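Local coordinates for glycosyl transferase family 8 (Streptococcus pneumoniae, PDB 5GVV), which transfers galactose from UDP-galactose to the terminal glucose of the already glycosylated serine-rich repeat protein PsrP, with manganese bound beside the UDP, at residues I110-L115 and L224-I229. Numbering follows the deposited sequence.
Sequences IVTGDL and LILHYI. With MN (manganese (II) ion), chain C; UDP (uridine-5'-diphosphate), chain D.
Ile110 and Leu226 form an antiparallel hydrogen-bonded pair, each N giving a bond to the other's carbonyl, and Thr112 N adds a third to Leu224 O at 2.9 Å, the donor tilted 29° from the carbonyl plane. Between these bonds Val111 faces Ile225 as a non-hydrogen-bonded pair, with CA atoms 4.7 Å apart. Beta-branched residues suit such extended strands, and here Val111 and Ile225 share one apolar face. Leu115, at the N-cap position before the next helix, reaches back to it: Leu115 CD2 lies 4.0 Å from Ile225 CG1, the two side chains crossing at about a right angle. Ile110 and Leu226 occupy the other face, where helix 244-251 packs on both. Ile110 CG1 also meets the Tyr228 ring at its edge, near the ring plane, 3.9 Å from CE2; Tyr228 OH bonds to Leu243 O.

Strand 109-111 follows directly on the DxD motif of this GT-A fold, Asp106 and Asp108, and its partner strand ends on His227, so the two-stranded ribbon brings together the chain segments that supply the protein ligands of manganese. The His227 imidazole binds the ion through NE2 at 2.1 Å, while ND1 hydrogen-bonds Asn197 OD1, which holds the ring from its other nitrogen. Ile229 CG2 sits 3.3 Å above the plane of that ring, over its centre. Manganese is also bound by one oxygen from each phosphate of UDP, O1A and O3B, and probably offsets their negative charge.

Beyond the strand the chain runs on extended through Gly113, whose lack of a side chain lets Leu224 CD2 come within 3.5 Å of its CA. Just past the strand, partly exposed Thr112 suits its place with a short hydroxyl side chain, whose OG1 hydrogen-bonds Pro223 O.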
loop_
_atom_site.group_PDB
_atom_site.type_symbol
_atom_site.label_atom_id
_atom_site.label_comp_id
_atom_site.label_asym_id
_atom_site.label_seq_id
_atom_site.Cartn_x
_atom_site.Cartn_y
_atom_site.Cartn_z
ATOM N N ILE A 110 -8.379 -5.652 -13.079
ATOM C CA ILE A 110 -7.863 -4.534 -13.858
ATOM C C ILE A 110 -8.801 -4.234 -15.030
ATOM O O ILE A 110 -9.147 -5.139 -15.790
ATOM C CB ILE A 110 -6.489 -4.879 -14.447
ATOM C CG1 ILE A 110 -5.446 -5.059 -13.337
ATOM C CG2 ILE A 110 -6.041 -3.809 -15.434
ATOM C CD1 ILE A 110 -4.984 -3.748 -12.701
ATOM N N VAL A 111 -9.187 -2.969 -15.185
ATOM C CA VAL A 111 -9.956 -2.519 -16.344
ATOM C C VAL A 111 -8.972 -1.987 -17.382
ATOM O O VAL A 111 -8.084 -1.193 -17.050
ATOM C CB VAL A 111 -10.949 -1.408 -15.945
ATOM C CG1 VAL A 111 -11.717 -0.883 -17.163
ATOM C CG2 VAL A 111 -11.902 -1.918 -14.866
ATOM N N THR A 112 -9.112 -2.432 -18.631
ATOM C CA THR A 112 -8.144 -2.088 -19.671
ATOM C C THR A 112 -8.707 -1.186 -20.763
ATOM O O THR A 112 -7.985 -0.821 -21.697
ATOM C CB THR A 112 -7.573 -3.345 -20.371
ATOM O OG1 THR A 112 -8.609 -3.985 -21.134
ATOM C CG2 THR A 112 -7.002 -4.319 -19.356
ATOM N N GLY A 113 -9.982 -0.830 -20.658
ATOM C CA GLY A 113 -10.590 0.021 -21.667
ATOM C C GLY A 113 -11.964 0.555 -21.310
ATOM O O GLY A 113 -12.441 0.383 -20.183
ATOM N N ASP A 114 -12.589 1.215 -22.282
ATOM C CA ASP A 114 -13.901 1.835 -22.125
ATOM C C ASP A 114 -14.962 0.780 -21.830
ATOM O O ASP A 114 -15.107 -0.180 -22.585
ATOM C CB ASP A 114 -14.254 2.572 -23.421
ATOM C CG ASP A 114 -15.500 3.439 -23.304
ATOM O OD1 ASP A 114 -16.329 3.240 -22.385
ATOM O OD2 ASP A 114 -15.655 4.327 -24.165
ATOM N N LEU A 115 -15.714 0.971 -20.745
ATOM C CA LEU A 115 -16.767 0.027 -20.358
ATOM C C LEU A 115 -18.173 0.499 -20.733
ATOM O O LEU A 115 -19.159 -0.007 -20.188
ATOM C CB LEU A 115 -16.714 -0.254 -18.853
ATOM C CG LEU A 115 -15.438 -0.866 -18.278
ATOM C CD1 LEU A 115 -15.572 -1.098 -16.785
ATOM C CD2 LEU A 115 -15.094 -2.171 -18.991
ATOM N N LEU A 224 -11.426 -6.517 -21.741
ATOM C CA LEU A 224 -11.749 -5.268 -21.054
ATOM C C LEU A 224 -11.611 -5.370 -19.535
ATOM O O LEU A 224 -11.238 -4.392 -18.872
ATOM C CB LEU A 224 -13.146 -4.768 -21.446
ATOM C CG LEU A 224 -13.216 -4.071 -22.803
ATOM C CD1 LEU A 224 -14.649 -3.823 -23.266
ATOM C CD2 LEU A 224 -12.451 -2.767 -22.744
ATOM N N ILE A 225 -11.911 -6.540 -18.977
ATOM C CA ILE A 225 -11.741 -6.729 -17.537
ATOM C C ILE A 225 -10.960 -8.002 -17.203
ATOM O O ILE A 225 -11.395 -9.110 -17.524
ATOM C CB ILE A 225 -13.088 -6.689 -16.780
ATOM C CG1 ILE A 225 -13.749 -5.318 -16.961
ATOM C CG2 ILE A 225 -12.866 -6.973 -15.301
ATOM C CD1 ILE A 225 -15.026 -5.094 -16.144
ATOM N N LEU A 226 -9.803 -7.827 -16.563
ATOM C CA LEU A 226 -8.953 -8.948 -16.159
ATOM C C LEU A 226 -9.141 -9.247 -14.682
ATOM O O LEU A 226 -8.840 -8.400 -13.841
ATOM C CB LEU A 226 -7.479 -8.617 -16.399
ATOM C CG LEU A 226 -6.973 -8.510 -17.830
ATOM C CD1 LEU A 226 -5.515 -8.091 -17.836
ATOM C CD2 LEU A 226 -7.152 -9.838 -18.549
ATOM N N HIS A 227 -9.595 -10.457 -14.365
ATOM C CA HIS A 227 -9.888 -10.830 -12.983
ATOM C C HIS A 227 -8.884 -11.866 -12.481
ATOM O O HIS A 227 -8.878 -13.018 -12.934
ATOM C CB HIS A 227 -11.319 -11.371 -12.876
ATOM C CG HIS A 227 -11.820 -11.498 -11.472
ATOM N ND1 HIS A 227 -13.083 -11.970 -11.169
ATOM C CD2 HIS A 227 -11.240 -11.200 -10.283
ATOM C CE1 HIS A 227 -13.253 -11.963 -9.862
ATOM N NE2 HIS A 227 -12.148 -11.503 -9.298
ATOM N N TYR A 228 -8.026 -11.454 -11.552
ATOM C CA TYR A 228 -7.014 -12.353 -11.013
ATOM C C TYR A 228 -7.543 -13.175 -9.838
ATOM O O TYR A 228 -7.081 -13.018 -8.699
ATOM C CB TYR A 228 -5.775 -11.561 -10.588
ATOM C CG TYR A 228 -5.093 -10.842 -11.730
ATOM C CD1 TYR A 228 -4.109 -11.470 -12.480
ATOM C CD2 TYR A 228 -5.431 -9.534 -12.050
ATOM C CE1 TYR A 228 -3.480 -10.817 -13.518
ATOM C CE2 TYR A 228 -4.818 -8.875 -13.092
ATOM C CZ TYR A 228 -3.844 -9.523 -13.822
ATOM O OH TYR A 228 -3.227 -8.863 -14.859
ATOM N N ILE A 229 -8.505 -14.052 -10.116
ATOM C CA ILE A 229 -9.088 -14.915 -9.094
ATOM C C ILE A 229 -8.044 -15.881 -8.548
ATOM O O ILE A 229 -6.948 -16.000 -9.110
ATOM C CB ILE A 229 -10.277 -15.733 -9.644
ATOM C CG1 ILE A 229 -9.800 -16.725 -10.716
ATOM C CG2 ILE A 229 -11.351 -14.811 -10.211
ATOM C CD1 ILE A 229 -10.869 -17.713 -11.164
HETATM MN MN MN C . -11.786 -11.350 -7.213
HETATM N N1 UDP D . -11.098 -8.583 -0.063
HETATM C C2 UDP D . -10.557 -7.634 0.782
HETATM N N3 UDP D . -9.458 -7.931 1.566
HETATM C C4 UDP D . -8.893 -9.190 1.508
HETATM C C5 UDP D . -9.439 -10.145 0.651
HETATM C C6 UDP D . -10.615 -9.864 -0.043
HETATM O O2 UDP D . -11.061 -6.515 0.834
HETATM O O4 UDP D . -7.909 -9.454 2.206
HETATM C "C1'" UDP D . -12.273 -8.225 -0.888
HETATM C "C2'" UDP D . -11.804 -7.688 -2.231
HETATM O "O2'" UDP D . -12.686 -6.692 -2.697
HETATM C "C3'" UDP D . -11.901 -8.889 -3.143
HETATM C "C4'" UDP D . -13.088 -9.640 -2.554
HETATM O "O4'" UDP D . -13.058 -9.375 -1.162
HETATM O "O3'" UDP D . -12.118 -8.494 -4.481
HETATM C "C5'" UDP D . -13.029 -11.142 -2.825
HETATM O "O5'" UDP D . -11.681 -11.556 -2.775
HETATM P PA UDP D . -11.042 -12.265 -4.066
HETATM O O1A UDP D . -11.143 -11.290 -5.172
HETATM O O2A UDP D . -9.640 -12.664 -3.803
HETATM O O3A UDP D . -11.960 -13.567 -4.341
HETATM P PB UDP D . -12.035 -14.307 -5.776
HETATM O O1B UDP D . -13.188 -15.237 -5.810
HETATM O O2B UDP D . -10.793 -15.092 -5.957
HETATM O O3B UDP D . -12.163 -13.302 -6.859
#